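Local coordinates for B12-binding domain-containing protein (Kitasatospora setae, PDB 6WTE), which binds cobalamin and a [4Fe-4S] cluster and acts as a radical S-adenosylmethionine methylase, TsrM, that works by a non-radical route, at residues E54-R59 and R95-P100; V74-Q79 and E493-A498; V116-I121 and F463-H468. All blocks are in the same frame, centred on the assembly; numbering follows the deposited sequence.

How the contacts relate
All three contacts involve the cobalamin-binding domain. Contact 1 lies wholly within it and joins two of its helices at its outer side, its centre 30 Å from the centre of the chain. Contacts 2 and 3 tie the domain to parts of the chain several hundred residues later. Segment 74-79 of contact 2 also borders the cofactor: its Val74 and Tyr75 touch cobalamin. The side chain of Phe77 is about 9 Å from cobalamin. The side chain of Phe465, in contact 3, is about 12 Å from cobalamin. The side chain of Phe56, in contact 1, is about 13 Å from cobalamin. The centres of contacts 1 and 3 are 25 Å apart, and those of contacts 2 and 3 are 23 Å apart.

Contact 1: E54-R59 and R95-P100; sequences EYFAER and RLTDAP. With EDO (1,2-ethanediol), chain F.
Phe56 meets Leu96 and Thr97 across two neighbouring helix ends. Its ring spans both residues, one side of the rim going to each. On one side CD2 of Phe56 lies 3.7 Å from CD1 of Leu96, and the two side chains cross at about a right angle. Leu96 also brings its CB up to the root of the ring, 3.8 Å from CG of Phe56. On the other side CE1 of Phe56 comes within 3.5 Å of the methyl CG2 of Thr97. Both partners approach the ring obliquely. Within its own helix, Phe56 has CD2 of Tyr55 over the centre of one ring face.

The two helices, 48-58 and 83-96, belong to the B12-binding domain, which has parallel strands with helices packed against them. Phe56 and Tyr55 also rest on Leu6 of strand 4-9, which seats helix 48-58 on the sheet.

Thr97 turns its two branches to different tasks. With OG1 anti to the backbone N (chi1 179°), its methyl is left for Phe56. OG1 accepts a bond from the backbone N of Ala99 at 2.9 Å, nearly straight at 166°. This is an ST turn, and it lies where the chain leaves helix 83-96 for strand 101-104. A 1,2-ethanediol molecule, probably from the crystallisation liquor, lies beside Asp98.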
loop_
_atom_site.group_PDB
_atom_site.type_symbol
_atom_site.label_atom_id
_atom_site.label_comp_id
_atom_site.label_asym_id
_atom_site.label_seq_id
_atom_site.Cartn_x
_atom_site.Cartn_y
_atom_site.Cartn_z
ATOM N N GLU A 54 29.488 -6.346 -2.371
ATOM C CA GLU A 54 29.738 -7.763 -2.608
ATOM C C GLU A 54 29.061 -8.227 -3.890
ATOM O O GLU A 54 29.687 -8.890 -4.724
ATOM C CB GLU A 54 29.265 -8.597 -1.414
ATOM C CG GLU A 54 29.977 -8.287 -0.108
ATOM C CD GLU A 54 29.305 -8.930 1.097
ATOM O OE1 GLU A 54 28.073 -9.152 1.054
ATOM O OE2 GLU A 54 30.008 -9.212 2.091
ATOM N N TYR A 55 27.787 -7.867 -4.081
ATOM C CA TYR A 55 27.039 -8.424 -5.206
ATOM C C TYR A 55 27.643 -8.006 -6.542
ATOM O O TYR A 55 27.896 -8.848 -7.410
ATOM C CB TYR A 55 25.562 -8.022 -5.140
ATOM C CG TYR A 55 24.784 -8.633 -6.287
ATOM C CD1 TYR A 55 24.280 -9.923 -6.195
ATOM C CD2 TYR A 55 24.598 -7.940 -7.476
ATOM C CE1 TYR A 55 23.598 -10.501 -7.251
ATOM C CE2 TYR A 55 23.920 -8.509 -8.534
ATOM C CZ TYR A 55 23.422 -9.785 -8.420
ATOM O OH TYR A 55 22.743 -10.348 -9.477
ATOM N N PHE A 56 27.863 -6.703 -6.738
ATOM C CA PHE A 56 28.276 -6.221 -8.052
ATOM C C PHE A 56 29.729 -6.539 -8.380
ATOM O O PHE A 56 30.114 -6.481 -9.552
ATOM C CB PHE A 56 28.014 -4.723 -8.165
ATOM C CG PHE A 56 26.577 -4.399 -8.423
ATOM C CD1 PHE A 56 26.016 -4.655 -9.666
ATOM C CD2 PHE A 56 25.778 -3.870 -7.429
ATOM C CE1 PHE A 56 24.693 -4.376 -9.912
ATOM C CE2 PHE A 56 24.454 -3.586 -7.675
ATOM C CZ PHE A 56 23.913 -3.840 -8.918
ATOM N N ALA A 57 30.543 -6.876 -7.386
ATOM C CA ALA A 57 31.886 -7.338 -7.707
ATOM C C ALA A 57 31.862 -8.740 -8.302
ATOM O O ALA A 57 32.712 -9.078 -9.133
ATOM C CB ALA A 57 32.762 -7.298 -6.461
ATOM N N GLU A 58 30.881 -9.551 -7.909
ATOM C CA GLU A 58 30.765 -10.939 -8.333
ATOM C C GLU A 58 29.797 -11.144 -9.491
ATOM O O GLU A 58 29.946 -12.112 -10.243
ATOM C CB GLU A 58 30.312 -11.796 -7.145
ATOM C CG GLU A 58 31.081 -11.504 -5.857
ATOM C CD GLU A 58 30.288 -11.849 -4.608
ATOM O OE1 GLU A 58 29.167 -12.387 -4.746
ATOM O OE2 GLU A 58 30.777 -11.576 -3.486
ATOM N N ARG A 59 28.809 -10.267 -9.653
ATOM C CA ARG A 59 27.734 -10.466 -10.615
ATOM C C ARG A 59 27.562 -9.221 -11.472
ATOM O O ARG A 59 27.738 -8.094 -11.004
ATOM C CB ARG A 59 26.401 -10.788 -9.914
ATOM C CG ARG A 59 26.450 -12.037 -9.054
ATOM C CD ARG A 59 26.685 -13.274 -9.902
ATOM N NE ARG A 59 25.440 -13.939 -10.271
ATOM C CZ ARG A 59 25.350 -14.899 -11.185
ATOM N NH1 ARG A 59 26.432 -15.298 -11.836
ATOM N NH2 ARG A 59 24.177 -15.458 -11.449
ATOM N N ARG A 95 26.738 3.668 -9.203
ATOM C CA ARG A 95 28.191 3.746 -9.110
ATOM C C ARG A 95 28.857 2.406 -9.378
ATOM O O ARG A 95 30.045 2.376 -9.724
ATOM C CB ARG A 95 28.621 4.264 -7.730
ATOM C CG ARG A 95 28.283 5.731 -7.482
ATOM C CD ARG A 95 29.017 6.282 -6.261
ATOM N NE ARG A 95 28.408 7.519 -5.770
ATOM C CZ ARG A 95 28.538 7.984 -4.530
ATOM N NH1 ARG A 95 29.254 7.313 -3.637
ATOM N NH2 ARG A 95 27.946 9.119 -4.179
ATOM N N LEU A 96 28.112 1.307 -9.259
ATOM C CA LEU A 96 28.657 -0.042 -9.317
ATOM C C LEU A 96 28.371 -0.767 -10.624
ATOM O O LEU A 96 29.029 -1.776 -10.910
ATOM C CB LEU A 96 28.101 -0.874 -8.153
ATOM C CG LEU A 96 28.379 -0.330 -6.749
ATOM C CD1 LEU A 96 27.581 -1.104 -5.697
ATOM C CD2 LEU A 96 29.865 -0.391 -6.436
ATOM N N THR A 97 27.416 -0.290 -11.421
ATOM C CA THR A 97 27.067 -0.956 -12.667
ATOM C C THR A 97 26.570 0.081 -13.660
ATOM O O THR A 97 26.002 1.108 -13.277
ATOM C CB THR A 97 25.992 -2.036 -12.462
ATOM O OG1 THR A 97 25.670 -2.640 -13.724
ATOM C CG2 THR A 97 24.717 -1.426 -11.860
ATOM N N ASP A 98 26.804 -0.191 -14.944
ATOM C CA ASP A 98 26.205 0.590 -16.019
ATOM C C ASP A 98 24.944 -0.062 -16.572
ATOM O O ASP A 98 24.359 0.457 -17.532
ATOM C CB ASP A 98 27.223 0.818 -17.145
ATOM C CG ASP A 98 28.371 1.717 -16.716
ATOM O OD1 ASP A 98 28.128 2.699 -15.984
ATOM O OD2 ASP A 98 29.523 1.443 -17.106
ATOM N N ALA A 99 24.507 -1.174 -15.983
ATOM C CA ALA A 99 23.259 -1.787 -16.407
ATOM C C ALA A 99 22.111 -0.806 -16.196
ATOM O O ALA A 99 22.124 -0.037 -15.228
ATOM C CB ALA A 99 22.985 -3.075 -15.633
ATOM N N PRO A 100 21.116 -0.793 -17.075
ATOM C CA PRO A 100 19.978 0.108 -16.870
ATOM C C PRO A 100 19.213 -0.269 -15.613
ATOM O O PRO A 100 19.157 -1.434 -15.217
ATOM C CB PRO A 100 19.122 -0.103 -18.124
ATOM C CG PRO A 100 19.459 -1.500 -18.560
ATOM C CD PRO A 100 20.924 -1.677 -18.238
HETATM C C1 EDO F . 30.328 1.358 -13.222
HETATM O O1 EDO F . 31.559 0.618 -13.167
HETATM C C2 EDO F . 30.644 2.825 -13.482
HETATM O O2 EDO F . 29.699 3.361 -14.414
#

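Contact 2: V74-Q79 and E493-A498; sequences VYAFEQ and ERWHGA
The first torsion of Trp495 sets its CG anti to the carbonyl carbon (chi1 -79°), which carries the indole from its helix onto the backbone of Ala76 and Phe77. Phe77 has the less common chi1 of 45°, with CG between its backbone N and carbonyl carbon. Its phenyl ring therefore leads away, while CA and CB are left to meet the indole.

One face of Trp495 takes the contact. CA of Phe77 stands 3.6 Å from the centroid of the five-membered ring of Trp495, a CH-pi contact over the face. CB of Phe77 adds a touch at 3.6 Å to CD2 of Trp495. Farther out, CB of Ala76 reaches CH2 of Trp495 at 3.7 Å. The carbonyl O of Ala76 lies above the same face, towards the rim.

That oxygen is also held by Gln79. NE2 of Gln79 donates to O of Ala76 at 3.0 Å, with the oxygen close to the amide plane. The amide stands almost upright to the indole, the planes 84° apart. Both ends of the amide have further partners: NE2 bonds to Gln437 OE1, and OE1 accepts from the backbone N of Asn439.

The segment 74-79 follows strand 63-67 of the B12-binding domain and precedes helix 83-96. Its first two residues, Val74 and Tyr75, line the cobalamin pocket. Trp495 comes from helix 491-503, and its ring also meets Phe477, just beyond strand 475-476. Ala76 and Gln79 rest on Cys475 of that strand.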
loop_
_atom_site.group_PDB
_atom_site.type_symbol
_atom_site.label_atom_id
_atom_site.label_comp_id
_atom_site.label_asym_id
_atom_site.label_seq_id
_atom_site.Cartn_x
_atom_site.Cartn_y
_atom_site.Cartn_z
ATOM N N VAL A 74 2.862 8.267 4.872
ATOM C CA VAL A 74 1.490 8.592 4.477
ATOM C C VAL A 74 0.703 9.094 5.692
ATOM O O VAL A 74 -0.471 9.464 5.583
ATOM C CB VAL A 74 0.842 7.388 3.753
ATOM C CG1 VAL A 74 -0.636 7.574 3.459
ATOM C CG2 VAL A 74 1.575 7.146 2.436
ATOM N N TYR A 75 1.366 9.197 6.844
ATOM C CA TYR A 75 0.769 9.862 8.001
ATOM C C TYR A 75 0.857 11.367 7.789
ATOM O O TYR A 75 1.960 11.919 7.721
ATOM C CB TYR A 75 1.495 9.478 9.289
ATOM C CG TYR A 75 1.162 8.114 9.842
ATOM C CD1 TYR A 75 -0.134 7.795 10.231
ATOM C CD2 TYR A 75 2.153 7.157 10.014
ATOM C CE1 TYR A 75 -0.437 6.546 10.756
ATOM C CE2 TYR A 75 1.858 5.909 10.536
ATOM C CZ TYR A 75 0.564 5.610 10.904
ATOM O OH TYR A 75 0.272 4.367 11.424
ATOM N N ALA A 76 -0.299 12.035 7.704
ATOM C CA ALA A 76 -0.311 13.443 7.318
ATOM C C ALA A 76 0.402 14.332 8.330
ATOM O O ALA A 76 1.014 15.337 7.948
ATOM C CB ALA A 76 -1.752 13.922 7.121
ATOM N N PHE A 77 0.327 14.003 9.616
ATOM C CA PHE A 77 1.002 14.825 10.612
ATOM C C PHE A 77 2.509 14.597 10.638
ATOM O O PHE A 77 3.234 15.429 11.193
ATOM C CB PHE A 77 0.413 14.561 12.002
ATOM C CG PHE A 77 0.212 13.105 12.305
ATOM C CD1 PHE A 77 -0.940 12.447 11.899
ATOM C CD2 PHE A 77 1.183 12.386 12.990
ATOM C CE1 PHE A 77 -1.120 11.104 12.167
ATOM C CE2 PHE A 77 1.000 11.041 13.267
ATOM C CZ PHE A 77 -0.148 10.401 12.853
ATOM N N GLU A 78 2.998 13.522 10.018
ATOM C CA GLU A 78 4.412 13.170 10.078
ATOM C C GLU A 78 5.202 13.680 8.880
ATOM O O GLU A 78 6.225 14.347 9.057
ATOM C CB GLU A 78 4.580 11.650 10.176
ATOM C CG GLU A 78 6.011 11.235 10.479
ATOM C CD GLU A 78 6.181 9.735 10.584
ATOM O OE1 GLU A 78 5.203 9.000 10.322
ATOM O OE2 GLU A 78 7.302 9.296 10.927
ATOM N N GLN A 79 4.746 13.384 7.668
ATOM C CA GLN A 79 5.420 13.814 6.446
ATOM C C GLN A 79 6.881 13.363 6.446
ATOM O O GLN A 79 7.821 14.155 6.314
ATOM C CB GLN A 79 5.285 15.326 6.274
ATOM C CG GLN A 79 3.842 15.728 6.027
ATOM C CD GLN A 79 3.618 17.212 6.136
ATOM O OE1 GLN A 79 4.483 18.011 5.781
ATOM N NE2 GLN A 79 2.453 17.596 6.642
ATOM N N GLU A 493 2.999 21.991 15.540
ATOM C CA GLU A 493 2.228 22.282 16.743
ATOM C C GLU A 493 0.732 22.183 16.473
ATOM O O GLU A 493 -0.026 21.698 17.324
ATOM C CB GLU A 493 2.590 23.667 17.276
ATOM C CG GLU A 493 2.227 23.883 18.739
ATOM C CD GLU A 493 2.960 22.921 19.656
ATOM O OE1 GLU A 493 2.294 22.253 20.475
ATOM O OE2 GLU A 493 4.202 22.821 19.542
ATOM N N ARG A 494 0.284 22.649 15.303
ATOM C CA ARG A 494 -1.124 22.504 14.946
ATOM C C ARG A 494 -1.507 21.038 14.809
ATOM O O ARG A 494 -2.592 20.629 15.240
ATOM C CB ARG A 494 -1.427 23.253 13.648
ATOM C CG ARG A 494 -1.290 24.758 13.738
ATOM C CD ARG A 494 -2.038 25.426 12.595
ATOM N NE ARG A 494 -1.645 26.820 12.414
ATOM C CZ ARG A 494 -2.180 27.844 13.073
ATOM N NH1 ARG A 494 -1.758 29.078 12.833
ATOM N NH2 ARG A 494 -3.134 27.634 13.971
ATOM N N TRP A 495 -0.633 20.230 14.199
ATOM C CA TRP A 495 -0.913 18.800 14.120
ATOM C C TRP A 495 -1.003 18.189 15.511
ATOM O O TRP A 495 -1.878 17.359 15.777
ATOM C CB TRP A 495 0.164 18.079 13.308
ATOM C CG TRP A 495 0.046 18.195 11.818
ATOM C CD1 TRP A 495 0.942 18.776 10.969
ATOM C CD2 TRP A 495 -1.024 17.703 10.998
ATOM N NE1 TRP A 495 0.498 18.678 9.669
ATOM C CE2 TRP A 495 -0.708 18.028 9.661
ATOM C CE3 TRP A 495 -2.222 17.029 11.264
ATOM C CZ2 TRP A 495 -1.544 17.698 8.595
ATOM C CZ3 TRP A 495 -3.051 16.701 10.201
ATOM C CH2 TRP A 495 -2.708 17.033 8.886
ATOM N N HIS A 496 -0.115 18.607 16.416
ATOM C CA HIS A 496 -0.135 18.092 17.781
ATOM C C HIS A 496 -1.465 18.398 18.454
ATOM O O HIS A 496 -2.070 17.527 19.089
ATOM C CB HIS A 496 1.032 18.696 18.571
ATOM C CG HIS A 496 1.281 18.048 19.902
ATOM N ND1 HIS A 496 0.279 17.495 20.670
ATOM C CD2 HIS A 496 2.424 17.893 20.611
ATOM C CE1 HIS A 496 0.795 17.014 21.788
ATOM N NE2 HIS A 496 2.096 17.243 21.775
ATOM N N GLY A 497 -1.949 19.632 18.306
ATOM C CA GLY A 497 -3.225 19.988 18.904
ATOM C C GLY A 497 -4.378 19.197 18.321
ATOM O O GLY A 497 -5.300 18.805 19.039
ATOM N N ALA A 498 -4.339 18.946 17.012
ATOM C CA ALA A 498 -5.407 18.178 16.383
ATOM C C ALA A 498 -5.407 16.738 16.873
ATOM O O ALA A 498 -6.472 16.158 17.116
ATOM C CB ALA A 498 -5.266 18.230 14.863
#

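Contact 3: V116-I121 and F463-H468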
loop_
_atom_site.group_PDB
_atom_site.type_symbol
_atom_site.label_atom_id
_atom_site.label_comp_id
_atom_site.label_asym_id
_atom_site.label_seq_id
_atom_site.Cartn_x
_atom_site.Cartn_y
_atom_site.Cartn_z
ATOM N N VAL A 116 11.129 8.513 -11.709
ATOM C CA VAL A 116 12.139 8.182 -12.711
ATOM C C VAL A 116 13.144 9.322 -12.830
ATOM O O VAL A 116 14.363 9.107 -12.835
ATOM C CB VAL A 116 11.492 7.866 -14.073
ATOM C CG1 VAL A 116 12.552 7.889 -15.159
ATOM C CG2 VAL A 116 10.829 6.496 -14.063
ATOM N N GLU A 117 12.646 10.562 -12.885
ATOM C CA GLU A 117 13.540 11.707 -13.028
ATOM C C GLU A 117 14.305 11.985 -11.737
ATOM O O GLU A 117 15.505 12.285 -11.775
ATOM C CB GLU A 117 12.741 12.935 -13.478
ATOM C CG GLU A 117 11.994 12.713 -14.796
ATOM C CD GLU A 117 11.438 13.993 -15.396
ATOM O OE1 GLU A 117 11.653 15.070 -14.806
ATOM O OE2 GLU A 117 10.764 13.915 -16.448
ATOM N N TYR A 118 13.633 11.879 -10.585
ATOM C CA TYR A 118 14.290 12.121 -9.301
ATOM C C TYR A 118 15.395 11.102 -9.043
ATOM O O TYR A 118 16.497 11.456 -8.609
ATOM C CB TYR A 118 13.248 12.077 -8.181
ATOM C CG TYR A 118 13.780 12.206 -6.771
ATOM C CD1 TYR A 118 14.291 13.411 -6.300
ATOM C CD2 TYR A 118 13.735 11.130 -5.893
ATOM C CE1 TYR A 118 14.754 13.533 -5.000
ATOM C CE2 TYR A 118 14.198 11.241 -4.586
ATOM C CZ TYR A 118 14.702 12.441 -4.148
ATOM O OH TYR A 118 15.157 12.544 -2.856
ATOM N N PHE A 119 15.110 9.822 -9.291
ATOM C CA PHE A 119 16.108 8.776 -9.072
ATOM C C PHE A 119 17.203 8.791 -10.127
ATOM O O PHE A 119 18.275 8.214 -9.900
ATOM C CB PHE A 119 15.451 7.398 -9.069
ATOM C CG PHE A 119 14.537 7.145 -7.898
ATOM C CD1 PHE A 119 14.759 7.746 -6.669
ATOM C CD2 PHE A 119 13.472 6.276 -8.030
ATOM C CE1 PHE A 119 13.916 7.488 -5.589
ATOM C CE2 PHE A 119 12.630 6.019 -6.968
ATOM C CZ PHE A 119 12.854 6.631 -5.744
ATOM N N GLY A 120 16.952 9.413 -11.275
ATOM C CA GLY A 120 17.935 9.427 -12.341
ATOM C C GLY A 120 18.110 8.096 -13.030
ATOM O O GLY A 120 19.227 7.757 -13.435
ATOM N N ILE A 121 17.037 7.326 -13.173
ATOM C CA ILE A 121 17.113 5.973 -13.706
ATOM C C ILE A 121 16.556 5.959 -15.125
ATOM O O ILE A 121 15.901 6.899 -15.574
ATOM C CB ILE A 121 16.386 4.949 -12.809
ATOM C CG1 ILE A 121 14.894 5.296 -12.673
ATOM C CG2 ILE A 121 17.060 4.876 -11.454
ATOM C CD1 ILE A 121 14.085 4.294 -11.813
ATOM N N PHE A 463 3.531 17.470 -5.439
ATOM C CA PHE A 463 2.885 16.990 -4.229
ATOM C C PHE A 463 3.878 16.519 -3.174
ATOM O O PHE A 463 3.471 16.253 -2.037
ATOM C CB PHE A 463 1.904 15.873 -4.583
ATOM C CG PHE A 463 0.708 16.355 -5.350
ATOM C CD1 PHE A 463 0.776 16.534 -6.723
ATOM C CD2 PHE A 463 -0.485 16.654 -4.692
ATOM C CE1 PHE A 463 -0.309 16.987 -7.433
ATOM C CE2 PHE A 463 -1.592 17.117 -5.400
ATOM C CZ PHE A 463 -1.508 17.280 -6.772
ATOM N N MET A 464 5.163 16.423 -3.517
ATOM C CA MET A 464 6.193 15.980 -2.588
ATOM C C MET A 464 7.374 16.935 -2.467
ATOM O O MET A 464 8.068 16.900 -1.442
ATOM C CB MET A 464 6.713 14.597 -3.009
ATOM C CG MET A 464 7.640 13.925 -2.018
ATOM S SD MET A 464 7.814 12.176 -2.388
ATOM C CE MET A 464 6.170 11.580 -2.016
ATOM N N PHE A 465 7.629 17.776 -3.468
ATOM C CA PHE A 465 8.784 18.658 -3.487
ATOM C C PHE A 465 8.348 20.080 -3.802
ATOM O O PHE A 465 7.411 20.297 -4.572
ATOM C CB PHE A 465 9.808 18.226 -4.545
ATOM C CG PHE A 465 10.297 16.816 -4.388
ATOM C CD1 PHE A 465 11.389 16.536 -3.583
ATOM C CD2 PHE A 465 9.691 15.775 -5.074
ATOM C CE1 PHE A 465 11.852 15.242 -3.443
ATOM C CE2 PHE A 465 10.150 14.473 -4.940
ATOM C CZ PHE A 465 11.235 14.207 -4.125
ATOM N N ASP A 466 9.047 21.053 -3.223
ATOM C CA ASP A 466 8.773 22.431 -3.591
ATOM C C ASP A 466 9.579 22.810 -4.835
ATOM O O ASP A 466 10.262 21.982 -5.445
ATOM C CB ASP A 466 9.032 23.379 -2.413
ATOM C CG ASP A 466 10.505 23.489 -2.021
ATOM O OD1 ASP A 466 11.401 23.001 -2.742
ATOM O OD2 ASP A 466 10.762 24.094 -0.958
ATOM N N GLU A 467 9.488 24.086 -5.217
ATOM C CA GLU A 467 10.112 24.556 -6.449
ATOM C C GLU A 467 11.631 24.440 -6.401
ATOM O O GLU A 467 12.277 24.333 -7.449
ATOM C CB GLU A 467 9.698 26.005 -6.719
ATOM C CG GLU A 467 8.201 26.213 -6.968
ATOM C CD GLU A 467 7.363 26.250 -5.692
ATOM O OE1 GLU A 467 7.893 25.935 -4.602
ATOM O OE2 GLU A 467 6.167 26.611 -5.782
ATOM N N HIS A 468 12.217 24.454 -5.209
ATOM C CA HIS A 468 13.662 24.360 -5.058
ATOM C C HIS A 468 14.152 22.925 -4.925
ATOM O O HIS A 468 15.357 22.708 -4.774
ATOM C CB HIS A 468 14.118 25.175 -3.844
ATOM C CG HIS A 468 13.741 26.622 -3.915
ATOM N ND1 HIS A 468 12.809 27.190 -3.073
ATOM C CD2 HIS A 468 14.162 27.614 -4.734
ATOM C CE1 HIS A 468 12.677 28.471 -3.366
ATOM N NE2 HIS A 468 13.487 28.755 -4.369
#
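The ring of Tyr118 receives CZ of Phe465 over one of its faces, 3.7 Å above the plane and displaced towards the rim. The closest atom there is CE1 of Tyr118, 3.7 Å from CZ of Phe465. CE1 of Phe465 also lies 3.7 Å from the same Tyr118 atom, so two atoms at the end of the phenylalanine ring share the contact. The ring planes are inclined at 41° and the centroids are 4.9 Å apart. The pair is oblique. The Phe465 ring also meets the ring of Phe471.

Tyr118 extends from its helix with CG anti to the backbone N (chi1 176°), which carries the ring across to the other segment. Phe465 has CG anti to its carbonyl carbon, and the two side chains cross at about a right angle. No hydrogen bond joins the segments. The contact is small and rests on these two rings.

Two residues after Tyr118 the helix stops in a Schellman motif. Gly120 has a positive phi of 72°, and N of Ile121 bonds back to O of Val116 at 3.2 Å.

Tyr118 and Phe119 lie against Arg87 of helix 83-96, and Val116 packs on Ile153 and Asn155 of strand 153-156. The other segment follows helix 456-461 and leads on to strand 475-476. The side chain of its Phe465 is about 8 Å from that of Thr71, a cobalamin-binding residue. The rings thus join helix 112-119 of the B12-binding domain to this later loop.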